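Local coordinates for protein endolysin B (Mycobacterium phage D29, PDB 3HC7) that hydrolyses the ester junction between mycolic acids and the peptidoglycan-linked arabinogalactan of the host cell wall, helping release new phage particles during lysis, at residues L62-K67 against F76-Y81; Q90-H95 against E149-Y154. All coordinates share one frame; numbering follows the deposited sequence.

Overall arrangement
From the N terminus, helix 50-70 supplies the first partner of interaction 1; the helix ends at residue 70, and after five more residues the chain enters strand 76-81, the middle strand of the five-stranded parallel sheet, and the contact closes this short loop. At the end of that strand the chain passes the catalytic Ser-82 and enters helix 83-96, where interaction 2 opens; it closes 54 residues on, in the loop leading to edge strand 157-161. The two contacts neither nest nor cross but follow in series. They also touch, Ile-64 CD1 lying 4.2 Å from Val-91 CG1, so helix 50-70, the central strand, helix 83-96 and the later loop are joined in one run.

Interaction 1: L62-K67 against F76-Y81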
# COMPACT_ATOMS: atom_id res chain seq x y z
N LEU A 62 8.28 -4.71 13.49
CA LEU A 62 8.29 -5.10 14.90
C LEU A 62 7.44 -6.35 15.13
O LEU A 62 7.91 -7.33 15.71
CB LEU A 62 7.77 -3.93 15.76
CG LEU A 62 7.98 -3.95 17.28
CD1 LEU A 62 7.33 -2.74 17.93
CD2 LEU A 62 7.43 -5.21 17.90
N GLN A 63 6.19 -6.30 14.68
CA GLN A 63 5.25 -7.39 14.91
C GLN A 63 5.68 -8.68 14.24
O GLN A 63 5.55 -9.76 14.81
CB GLN A 63 3.85 -6.98 14.42
CG GLN A 63 3.17 -5.96 15.31
CD GLN A 63 2.82 -6.54 16.67
OE1 GLN A 63 2.64 -5.80 17.64
NE2 GLN A 63 2.72 -7.86 16.74
N ILE A 64 6.19 -8.58 13.01
CA ILE A 64 6.65 -9.76 12.28
C ILE A 64 7.74 -10.49 13.06
O ILE A 64 7.69 -11.71 13.22
CB ILE A 64 7.18 -9.39 10.89
CG1 ILE A 64 6.01 -9.10 9.95
CG2 ILE A 64 8.04 -10.52 10.34
CD1 ILE A 64 6.42 -8.53 8.59
N GLU A 65 8.72 -9.73 13.55
CA GLU A 65 9.79 -10.28 14.37
C GLU A 65 9.22 -10.98 15.60
O GLU A 65 9.64 -12.08 15.94
CB GLU A 65 10.73 -9.18 14.82
CG GLU A 65 11.66 -8.68 13.75
CD GLU A 65 12.49 -7.51 14.23
OE1 GLU A 65 12.18 -6.96 15.31
OE2 GLU A 65 13.46 -7.16 13.53
N LEU A 66 8.28 -10.32 16.26
CA LEU A 66 7.71 -10.88 17.48
C LEU A 66 7.07 -12.24 17.22
O LEU A 66 7.55 -13.27 17.70
CB LEU A 66 6.68 -9.93 18.09
CG LEU A 66 7.25 -8.62 18.66
CD1 LEU A 66 6.15 -7.83 19.33
CD2 LEU A 66 8.37 -8.92 19.63
N LYS A 67 5.98 -12.23 16.47
CA LYS A 67 5.22 -13.45 16.22
C LYS A 67 6.09 -14.56 15.66
O LYS A 67 6.01 -15.71 16.10
CB LYS A 67 4.06 -13.15 15.27
CG LYS A 67 2.82 -12.60 15.95
CD LYS A 67 3.14 -11.47 16.91
CE LYS A 67 1.90 -11.05 17.69
NZ LYS A 67 2.19 -9.99 18.69
N PHE A 76 4.03 -17.12 7.31
CA PHE A 76 3.19 -15.92 7.40
C PHE A 76 2.75 -15.37 6.06
O PHE A 76 3.23 -15.78 5.01
CB PHE A 76 3.86 -14.83 8.25
CG PHE A 76 5.00 -14.12 7.57
CD1 PHE A 76 6.18 -14.80 7.27
CD2 PHE A 76 4.91 -12.77 7.25
CE1 PHE A 76 7.24 -14.17 6.65
CE2 PHE A 76 5.98 -12.11 6.63
CZ PHE A 76 7.14 -12.81 6.33
N ALA A 77 1.81 -14.42 6.14
CA ALA A 77 1.28 -13.74 4.97
C ALA A 77 1.05 -12.28 5.35
O ALA A 77 0.95 -11.94 6.54
CB ALA A 77 -0.03 -14.39 4.52
N MET A 78 0.98 -11.40 4.36
CA MET A 78 0.73 -9.99 4.62
C MET A 78 -0.34 -9.46 3.68
O MET A 78 -0.48 -9.92 2.54
CB MET A 78 2.01 -9.17 4.45
CG MET A 78 3.13 -9.51 5.44
SD MET A 78 4.57 -8.45 5.23
CE MET A 78 5.03 -8.85 3.54
N ALA A 79 -1.10 -8.48 4.16
CA ALA A 79 -2.17 -7.89 3.37
C ALA A 79 -2.32 -6.42 3.69
O ALA A 79 -2.51 -6.03 4.85
CB ALA A 79 -3.49 -8.62 3.63
N GLY A 80 -2.22 -5.59 2.66
CA GLY A 80 -2.34 -4.15 2.83
C GLY A 80 -3.13 -3.51 1.72
O GLY A 80 -3.07 -3.94 0.56
N TYR A 81 -3.87 -2.46 2.07
CA TYR A 81 -4.72 -1.74 1.14
C TYR A 81 -4.31 -0.27 1.09
O TYR A 81 -4.13 0.36 2.13
CB TYR A 81 -6.18 -1.88 1.59
CG TYR A 81 -7.18 -0.97 0.92
CD1 TYR A 81 -7.19 -0.78 -0.46
CD2 TYR A 81 -8.16 -0.33 1.67
CE1 TYR A 81 -8.11 0.04 -1.07
CE2 TYR A 81 -9.10 0.50 1.07
CZ TYR A 81 -9.07 0.68 -0.29
OH TYR A 81 -10.00 1.50 -0.88
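Phe-76, at the start of strand 76-81, meets Ile-64 of helix 50-70 through one ring carbon: CE2 lies 4.1 Å from Ile-64 CD1, with the two side chains crossing at about a right angle. The ring carbon CG of Phe-76 sits between its own backbone N and carbonyl carbon (chi1 74°), which sends the ring up from the sheet toward the helix. Ala-77 turns to the other side of the strand, and its backbone hydrogen-bonds to Trp-5 and Phe-7 of the neighbouring strand 5-9. Met-78 comes back to the helix side. Its CG lies beside the backbone N and the chain runs on extended (chi2 -177°), which carries SD to 3.8 Å from Ile-64 CD1; the bend at chi3 turns the terminal methyl away from that contact. A single methyl of the helix, at the end of the isoleucine's longer branch, therefore touches both strand residues. Phe-7 and Leu-103 also touch Ile-64, in keeping with its burial. Farther on, Ala-79, Gly-80 and Tyr-81 run away from this part of the helix toward the catalytic serine. All three touching residues are buried, where a helix lies on the central strand of an alpha/beta-hydrolase sheet. Between these segments the contact is purely apolar, resting on dispersion and the exclusion of water, with no directional bond to fix the helix against the strand.

Interaction 2: Q90-H95 against E149-Y154; sequences QVLKHH and ENLEQY
The last turns of helix 83-96 face a loop that makes a short 3-10 turn at 151-153, and the backbones stay well apart, the nearest alpha carbons being those of Lys-93 and Glu-149 at 8.3 Å. Side chains bridge the gap at two points. In the buried one, Leu-92 and Leu-151 meet methyl to methyl, CD2 of Leu-92 standing 4.2 Å from CD2 of Leu-151. The other is polar and nearer the surface. Lys-93 sends its chain out with CG anti to the backbone N (chi1 -175°) and every later torsion extended, so the amino group reaches the far side of the gap. There Lys-93 NZ comes within 4.2 Å of Glu-149 OE1, too long for a salt bridge, although the opposite charges probably still attract. The stronger partners of the amino group lie just before the loop segment: a salt bridge to Asp-146 OD1 and a hydrogen bond to the carbonyl of Arg-147. Asp-146 also accepts a hydrogen bond from Gln-90 NE2 through its other oxygen, so one carboxylate takes up two side chains of the helix. Beside the lysine, the His-94 ring has Lys-93 CG 3.8 Å above its centre, and ND1 of His-94 makes a weak hydrogen bond to Gln-90 OE1. On the loop side, Gln-122 binds the backbone N of Leu-151. The helix is the one that follows the nucleophile elbow of an alpha/beta hydrolase, GYSQG with Ser-82 at its apex, and here its C-terminal part packs against the connection entering edge strand 157-161.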
# COMPACT_ATOMS: atom_id res chain seq x y z
N GLN A 90 6.86 -1.64 1.28
CA GLN A 90 8.14 -1.17 1.77
C GLN A 90 8.84 -2.23 2.59
O GLN A 90 10.04 -2.44 2.45
CB GLN A 90 7.97 0.09 2.61
CG GLN A 90 7.72 1.32 1.77
CD GLN A 90 8.96 1.79 1.05
OE1 GLN A 90 10.01 1.98 1.67
NE2 GLN A 90 8.85 2.00 -0.26
N VAL A 91 8.07 -2.90 3.44
CA VAL A 91 8.61 -3.95 4.29
C VAL A 91 9.14 -5.08 3.42
O VAL A 91 10.25 -5.54 3.63
CB VAL A 91 7.57 -4.46 5.32
CG1 VAL A 91 8.02 -5.78 5.93
CG2 VAL A 91 7.38 -3.43 6.41
N LEU A 92 8.35 -5.50 2.44
CA LEU A 92 8.77 -6.57 1.53
C LEU A 92 10.03 -6.19 0.77
O LEU A 92 11.05 -6.87 0.86
CB LEU A 92 7.65 -6.89 0.54
CG LEU A 92 7.90 -7.97 -0.53
CD1 LEU A 92 8.44 -9.27 0.07
CD2 LEU A 92 6.62 -8.26 -1.28
N LYS A 93 9.96 -5.10 0.00
CA LYS A 93 11.06 -4.72 -0.87
C LYS A 93 12.36 -4.42 -0.14
O LYS A 93 13.44 -4.83 -0.56
CB LYS A 93 10.69 -3.52 -1.74
CG LYS A 93 11.76 -3.16 -2.76
CD LYS A 93 11.36 -2.00 -3.66
CE LYS A 93 12.53 -1.54 -4.52
NZ LYS A 93 12.12 -0.54 -5.55
N HIS A 94 12.27 -3.70 0.98
CA HIS A 94 13.47 -3.18 1.61
C HIS A 94 13.84 -3.80 2.94
O HIS A 94 14.85 -3.43 3.51
CB HIS A 94 13.38 -1.66 1.78
CG HIS A 94 13.32 -0.91 0.49
ND1 HIS A 94 12.28 -0.06 0.18
CD2 HIS A 94 14.16 -0.90 -0.57
CE1 HIS A 94 12.49 0.45 -1.03
NE2 HIS A 94 13.62 -0.04 -1.50
N HIS A 95 13.02 -4.73 3.44
CA HIS A 95 13.32 -5.35 4.73
C HIS A 95 13.28 -6.87 4.70
O HIS A 95 14.00 -7.52 5.47
CB HIS A 95 12.44 -4.77 5.84
CG HIS A 95 12.66 -3.30 6.06
ND1 HIS A 95 11.88 -2.33 5.47
CD2 HIS A 95 13.59 -2.64 6.79
CE1 HIS A 95 12.31 -1.14 5.83
NE2 HIS A 95 13.35 -1.29 6.63
N GLU A 149 9.47 -4.91 -7.84
CA GLU A 149 10.01 -5.44 -9.08
C GLU A 149 10.32 -6.94 -8.97
O GLU A 149 10.58 -7.44 -7.88
CB GLU A 149 11.26 -4.66 -9.50
CG GLU A 149 12.19 -4.30 -8.36
CD GLU A 149 13.44 -3.57 -8.83
OE1 GLU A 149 14.27 -3.18 -7.97
OE2 GLU A 149 13.60 -3.40 -10.05
N ASN A 150 10.25 -7.64 -10.09
CA ASN A 150 10.67 -9.04 -10.17
C ASN A 150 10.01 -9.94 -9.14
O ASN A 150 10.63 -10.87 -8.64
CB ASN A 150 12.19 -9.12 -9.99
CG ASN A 150 12.93 -8.23 -10.96
OD1 ASN A 150 13.99 -7.70 -10.64
ND2 ASN A 150 12.37 -8.07 -12.15
N LEU A 151 8.75 -9.66 -8.83
CA LEU A 151 8.05 -10.41 -7.80
C LEU A 151 7.95 -11.88 -8.21
O LEU A 151 8.10 -12.77 -7.38
CB LEU A 151 6.66 -9.83 -7.54
CG LEU A 151 6.61 -8.48 -6.82
CD1 LEU A 151 5.18 -7.98 -6.71
CD2 LEU A 151 7.26 -8.58 -5.45
N GLU A 152 7.73 -12.10 -9.50
CA GLU A 152 7.54 -13.45 -10.02
C GLU A 152 8.79 -14.32 -9.84
O GLU A 152 8.75 -15.52 -10.10
CB GLU A 152 7.15 -13.40 -11.51
CG GLU A 152 8.25 -12.90 -12.44
CD GLU A 152 8.44 -11.39 -12.40
OE1 GLU A 152 7.49 -10.68 -12.01
OE2 GLU A 152 9.54 -10.91 -12.77
N GLN A 153 9.88 -13.71 -9.39
CA GLN A 153 11.14 -14.43 -9.25
C GLN A 153 11.32 -15.09 -7.89
O GLN A 153 12.29 -15.81 -7.67
CB GLN A 153 12.32 -13.50 -9.58
CG GLN A 153 12.93 -13.70 -10.98
CD GLN A 153 11.90 -13.83 -12.10
OE1 GLN A 153 10.85 -14.45 -11.95
NE2 GLN A 153 12.22 -13.26 -13.26
N TYR A 154 10.38 -14.87 -6.98
CA TYR A 154 10.47 -15.42 -5.63
C TYR A 154 9.50 -16.57 -5.35
O TYR A 154 8.56 -16.81 -6.11
CB TYR A 154 10.30 -14.31 -4.60
CG TYR A 154 11.30 -13.19 -4.77
CD1 TYR A 154 12.50 -13.21 -4.08
CD2 TYR A 154 11.05 -12.12 -5.62
CE1 TYR A 154 13.42 -12.20 -4.22
CE2 TYR A 154 11.97 -11.10 -5.77
CZ TYR A 154 13.15 -11.14 -5.06
OH TYR A 154 14.09 -10.14 -5.19